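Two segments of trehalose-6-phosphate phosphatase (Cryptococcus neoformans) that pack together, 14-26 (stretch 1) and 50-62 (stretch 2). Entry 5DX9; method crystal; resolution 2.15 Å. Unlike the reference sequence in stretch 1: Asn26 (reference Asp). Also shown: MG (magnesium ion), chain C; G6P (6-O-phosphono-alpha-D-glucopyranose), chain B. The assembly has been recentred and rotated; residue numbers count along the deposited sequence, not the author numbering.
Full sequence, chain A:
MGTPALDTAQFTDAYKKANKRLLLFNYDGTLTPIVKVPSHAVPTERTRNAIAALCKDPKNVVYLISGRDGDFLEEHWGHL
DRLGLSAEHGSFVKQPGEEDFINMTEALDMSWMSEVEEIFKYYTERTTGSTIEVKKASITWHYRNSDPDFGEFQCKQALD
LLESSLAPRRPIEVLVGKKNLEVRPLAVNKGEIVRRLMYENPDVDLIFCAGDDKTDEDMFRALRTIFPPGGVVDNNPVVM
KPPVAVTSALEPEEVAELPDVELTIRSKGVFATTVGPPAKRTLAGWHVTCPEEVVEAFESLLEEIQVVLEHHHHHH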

# COMPACT_ATOMS: atom_id res chain seq x y z
N ALA A 14 0.18 8.77 -21.59
CA ALA A 14 -0.72 9.36 -20.61
C ALA A 14 0.07 10.13 -19.56
O ALA A 14 -0.34 11.21 -19.12
CB ALA A 14 -1.57 8.29 -19.95
N TYR A 15 1.21 9.58 -19.17
CA TYR A 15 2.08 10.22 -18.19
C TYR A 15 2.57 11.57 -18.68
O TYR A 15 2.66 12.53 -17.91
CB TYR A 15 3.27 9.31 -17.86
CG TYR A 15 4.22 9.86 -16.81
CD1 TYR A 15 4.14 9.43 -15.49
CD2 TYR A 15 5.20 10.79 -17.14
CE1 TYR A 15 5.01 9.92 -14.53
CE2 TYR A 15 6.07 11.28 -16.19
CZ TYR A 15 5.97 10.85 -14.89
OH TYR A 15 6.83 11.34 -13.93
N LYS A 16 2.90 11.64 -19.97
CA LYS A 16 3.40 12.87 -20.57
C LYS A 16 2.31 13.94 -20.68
O LYS A 16 2.59 15.13 -20.54
CB LYS A 16 3.99 12.57 -21.95
CG LYS A 16 5.28 11.77 -21.91
CD LYS A 16 5.45 10.90 -23.15
CE LYS A 16 5.46 11.72 -24.42
NZ LYS A 16 5.47 10.86 -25.64
N LYS A 17 1.07 13.51 -20.93
CA LYS A 17 -0.05 14.43 -21.11
C LYS A 17 -0.63 14.97 -19.80
O LYS A 17 -1.34 15.97 -19.79
CB LYS A 17 -1.17 13.76 -21.90
CG LYS A 17 -0.93 13.64 -23.40
CD LYS A 17 -2.15 13.02 -24.07
CE LYS A 17 -1.96 12.84 -25.57
NZ LYS A 17 -3.07 12.06 -26.18
N ALA A 18 -0.33 14.28 -18.69
CA ALA A 18 -0.99 14.57 -17.42
C ALA A 18 -0.52 15.87 -16.77
O ALA A 18 0.66 16.24 -16.86
CB ALA A 18 -0.77 13.41 -16.46
N ASN A 19 -1.44 16.56 -16.11
CA ASN A 19 -1.14 17.78 -15.38
C ASN A 19 -0.68 17.48 -13.95
O ASN A 19 0.33 18.02 -13.49
CB ASN A 19 -2.35 18.71 -15.35
CG ASN A 19 -2.73 19.21 -16.74
OD1 ASN A 19 -1.86 19.52 -17.55
ND2 ASN A 19 -4.03 19.27 -17.01
N LYS A 20 -1.43 16.63 -13.26
CA LYS A 20 -1.06 16.20 -11.91
C LYS A 20 -1.17 14.69 -11.77
O LYS A 20 -2.22 14.11 -12.03
CB LYS A 20 -1.92 16.90 -10.86
CG LYS A 20 -1.30 16.90 -9.48
CD LYS A 20 -1.29 18.29 -8.88
CE LYS A 20 -0.25 18.42 -7.79
NZ LYS A 20 1.14 18.32 -8.34
N ARG A 21 -0.08 14.06 -11.35
CA ARG A 21 0.00 12.60 -11.33
C ARG A 21 0.14 12.03 -9.92
O ARG A 21 1.05 12.40 -9.17
CB ARG A 21 1.16 12.14 -12.21
CG ARG A 21 1.07 12.66 -13.65
CD ARG A 21 2.19 12.12 -14.51
NE ARG A 21 3.47 12.73 -14.19
CZ ARG A 21 4.11 13.59 -14.97
NH1 ARG A 21 3.59 13.93 -16.15
NH2 ARG A 21 5.27 14.10 -14.59
N LEU A 22 -0.76 11.12 -9.57
CA LEU A 22 -0.69 10.40 -8.30
C LEU A 22 0.01 9.07 -8.51
O LEU A 22 -0.50 8.19 -9.20
CB LEU A 22 -2.10 10.20 -7.73
CG LEU A 22 -2.21 9.76 -6.26
CD1 LEU A 22 -1.48 10.73 -5.35
CD2 LEU A 22 -3.68 9.65 -5.86
N LEU A 23 1.20 8.92 -7.92
CA LEU A 23 2.00 7.72 -8.12
C LEU A 23 2.16 6.95 -6.82
O LEU A 23 2.84 7.40 -5.89
CB LEU A 23 3.37 8.08 -8.71
CG LEU A 23 3.36 8.90 -10.00
CD1 LEU A 23 4.78 9.14 -10.50
CD2 LEU A 23 2.51 8.21 -11.06
N LEU A 24 1.55 5.77 -6.76
CA LEU A 24 1.50 5.00 -5.52
C LEU A 24 2.21 3.66 -5.65
O LEU A 24 1.83 2.82 -6.47
CB LEU A 24 0.04 4.79 -5.11
CG LEU A 24 -0.77 6.09 -5.07
CD1 LEU A 24 -2.25 5.81 -4.85
CD2 LEU A 24 -0.22 7.03 -4.00
N PHE A 25 3.24 3.46 -4.83
CA PHE A 25 4.04 2.24 -4.88
C PHE A 25 4.03 1.47 -3.57
O PHE A 25 4.40 2.01 -2.52
CB PHE A 25 5.49 2.56 -5.24
CG PHE A 25 5.66 3.22 -6.58
CD1 PHE A 25 5.88 2.45 -7.71
CD2 PHE A 25 5.62 4.59 -6.70
CE1 PHE A 25 6.04 3.05 -8.94
CE2 PHE A 25 5.79 5.20 -7.93
CZ PHE A 25 6.00 4.42 -9.05
N ASN A 26 3.64 0.20 -3.63
CA ASN A 26 3.92 -0.74 -2.55
C ASN A 26 5.43 -0.94 -2.52
O ASN A 26 6.11 -0.61 -3.49
CB ASN A 26 3.18 -2.06 -2.76
CG ASN A 26 3.45 -3.07 -1.65
OD1 ASN A 26 4.09 -4.09 -1.87
ND2 ASN A 26 2.96 -2.77 -0.46
N ALA A 50 15.19 6.15 -9.54
CA ALA A 50 13.92 6.28 -10.25
C ALA A 50 12.88 7.02 -9.43
O ALA A 50 12.29 8.00 -9.89
CB ALA A 50 13.40 4.90 -10.64
N ILE A 51 12.66 6.56 -8.20
CA ILE A 51 11.71 7.19 -7.30
C ILE A 51 12.09 8.64 -7.02
O ILE A 51 11.22 9.50 -6.89
CB ILE A 51 11.61 6.43 -5.96
CG1 ILE A 51 11.25 4.96 -6.19
CG2 ILE A 51 10.59 7.09 -5.05
CD1 ILE A 51 9.85 4.76 -6.74
N ALA A 52 13.39 8.89 -6.93
CA ALA A 52 13.89 10.24 -6.69
C ALA A 52 13.47 11.18 -7.81
O ALA A 52 12.91 12.25 -7.55
CB ALA A 52 15.40 10.22 -6.55
N ALA A 53 13.74 10.78 -9.05
CA ALA A 53 13.37 11.57 -10.22
C ALA A 53 11.87 11.85 -10.26
O ALA A 53 11.45 12.94 -10.63
CB ALA A 53 13.82 10.87 -11.49
N LEU A 54 11.08 10.85 -9.88
CA LEU A 54 9.63 10.98 -9.86
C LEU A 54 9.20 12.02 -8.83
O LEU A 54 8.25 12.77 -9.05
CB LEU A 54 8.97 9.64 -9.54
CG LEU A 54 9.14 8.50 -10.54
CD1 LEU A 54 8.31 7.29 -10.11
CD2 LEU A 54 8.76 8.94 -11.94
N CYS A 55 9.91 12.07 -7.71
CA CYS A 55 9.63 13.04 -6.66
C CYS A 55 10.09 14.44 -7.07
O CYS A 55 9.49 15.44 -6.69
CB CYS A 55 10.29 12.63 -5.35
SG CYS A 55 9.60 11.13 -4.60
N LYS A 56 11.17 14.49 -7.85
CA LYS A 56 11.73 15.75 -8.34
C LYS A 56 10.72 16.53 -9.18
O LYS A 56 10.76 17.76 -9.22
CB LYS A 56 12.99 15.47 -9.17
CG LYS A 56 13.54 16.68 -9.92
CD LYS A 56 14.48 17.51 -9.06
CE LYS A 56 15.03 18.71 -9.84
NZ LYS A 56 15.80 18.30 -11.05
N ASP A 57 9.80 15.82 -9.83
CA ASP A 57 8.77 16.46 -10.63
C ASP A 57 7.65 16.99 -9.75
O ASP A 57 7.00 16.23 -9.03
CB ASP A 57 8.21 15.47 -11.67
CG ASP A 57 7.26 16.13 -12.66
OD1 ASP A 57 6.82 17.28 -12.43
OD2 ASP A 57 6.94 15.49 -13.68
N PRO A 58 7.41 18.31 -9.81
CA PRO A 58 6.32 18.96 -9.07
C PRO A 58 4.94 18.48 -9.53
O PRO A 58 3.96 18.65 -8.81
CB PRO A 58 6.51 20.45 -9.39
CG PRO A 58 7.95 20.56 -9.79
CD PRO A 58 8.27 19.29 -10.50
N LYS A 59 4.88 17.90 -10.73
CA LYS A 59 3.63 17.39 -11.27
C LYS A 59 3.20 16.11 -10.56
O LYS A 59 2.03 15.72 -10.59
CB LYS A 59 3.76 17.14 -12.78
CG LYS A 59 3.70 18.40 -13.62
CD LYS A 59 4.20 18.16 -15.04
CE LYS A 59 5.63 18.67 -15.22
NZ LYS A 59 6.12 18.51 -16.63
N ASN A 60 4.15 15.47 -9.89
CA ASN A 60 3.91 14.19 -9.23
C ASN A 60 3.63 14.30 -7.74
O ASN A 60 4.24 15.10 -7.03
CB ASN A 60 5.10 13.25 -9.45
CG ASN A 60 5.22 12.79 -10.89
OD1 ASN A 60 4.23 12.74 -11.62
ND2 ASN A 60 6.43 12.44 -11.29
N VAL A 61 2.69 13.49 -7.26
CA VAL A 61 2.52 13.25 -5.83
C VAL A 61 2.83 11.79 -5.56
O VAL A 61 2.05 10.90 -5.92
CB VAL A 61 1.11 13.58 -5.34
CG1 VAL A 61 0.87 12.99 -3.96
CG2 VAL A 61 0.90 15.09 -5.33
N VAL A 62 3.98 11.54 -4.94
CA VAL A 62 4.50 10.18 -4.82
C VAL A 62 4.44 9.66 -3.38
O VAL A 62 4.89 10.32 -2.45
CB VAL A 62 5.95 10.11 -5.31
CG1 VAL A 62 6.39 8.66 -5.47
CG2 VAL A 62 6.09 10.86 -6.62
MG MG C . 4.16 -5.93 -0.89
C1 G6P B . 7.43 -7.49 4.96
C2 G6P B . 7.51 -6.90 6.36
C3 G6P B . 6.29 -7.24 7.19
C4 G6P B . 5.04 -6.72 6.50
C5 G6P B . 4.97 -6.99 4.99
C6 G6P B . 4.25 -5.85 4.24
O1 G6P B . 7.54 -8.92 4.97
O2 G6P B . 8.69 -7.37 7.01
O3 G6P B . 6.35 -6.60 8.47
O4 G6P B . 3.95 -7.34 7.21
O5 G6P B . 6.23 -7.10 4.31
O6 G6P B . 5.16 -5.15 3.35
P G6P B . 4.62 -4.37 2.03
O1P G6P B . 5.54 -3.10 1.63
O2P G6P B . 4.64 -5.31 0.88
O3P G6P B . 3.12 -3.90 2.34
O HOH W 1 4.50 -7.98 -0.60
O HOH W 2 2.21 -5.61 -0.35

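The most unusual feature of this contact is a polar cluster buried beside a parallel strand pair, with Arg21 and Asn60 at its centre. These two residues face each other across the sheet and put their side chains on the same face. Arg21 NE donates a hydrogen bond to Asn60 OD1 at 2.7 Å. The amide of Asn60 suits this place because it can accept at one end and donate at the other. Its ND2 gives one hydrogen bond to Tyr15 OH at 2.9 Å, nearly straight, and another to Leu54 O, also at 2.9 Å. Asn60 thus links the first strand, the preceding helix and the end of the helix in its own stretch.

Arg21 reaches further. Its guanidinium forms a salt bridge with Asp57, with NH2 and OD2 modelled 2.4 Å apart. That is too close, so the positions of these two atoms are less sure. Asp57 OD2 and Asn60 OD1 both lie near the guanidinium plane, while Lys59 CB sits over one face. The other oxygen of Asp57, OD1, accepts a hydrogen bond from Lys59 N at 2.7 Å. This bond lies within the type I turn from Asp57 to Asn60 that leads from helix to strand.

The backbones form a regular parallel ladder. Arg21 N donates to Lys59 O at 2.8 Å, Val61 N to Arg21 O at 2.7 Å, and Leu23 N to Val61 O at 2.9 Å. The strand axes approach to 4.7 Å at an angle of 22°.

Beyond the polar cluster, the face carrying Arg21 and Asn60 becomes apolar. Leu23 and Val62 pair here, and the helix of stretch 2 covers them. Leu54 points toward the strand. Its CD1 lies 4.0 Å from Leu23 CD1 and 3.8 Å from Phe25 CZ. The Phe25 ring is buried too. Ile51 CD1 lies over one face of it, 4.3 Å from the ring centroid, in a CH-pi contact. Val62 CG1 meets the ring edge, 4.3 Å from Phe25 CE2. Branched aliphatic side chains and a flat ring fill this space without needing polar partners.

On the other face, Leu22 CD1 packs against Val61 CG1 at 3.5 Å. Lys20 NZ comes within 2.9 Å of Pro58 O. The exposed Lys59 lays its aliphatic chain along stretch 1, with CG 3.4 Å from Asn19 O.

Together the stretches bury 689 Å², both sides summed.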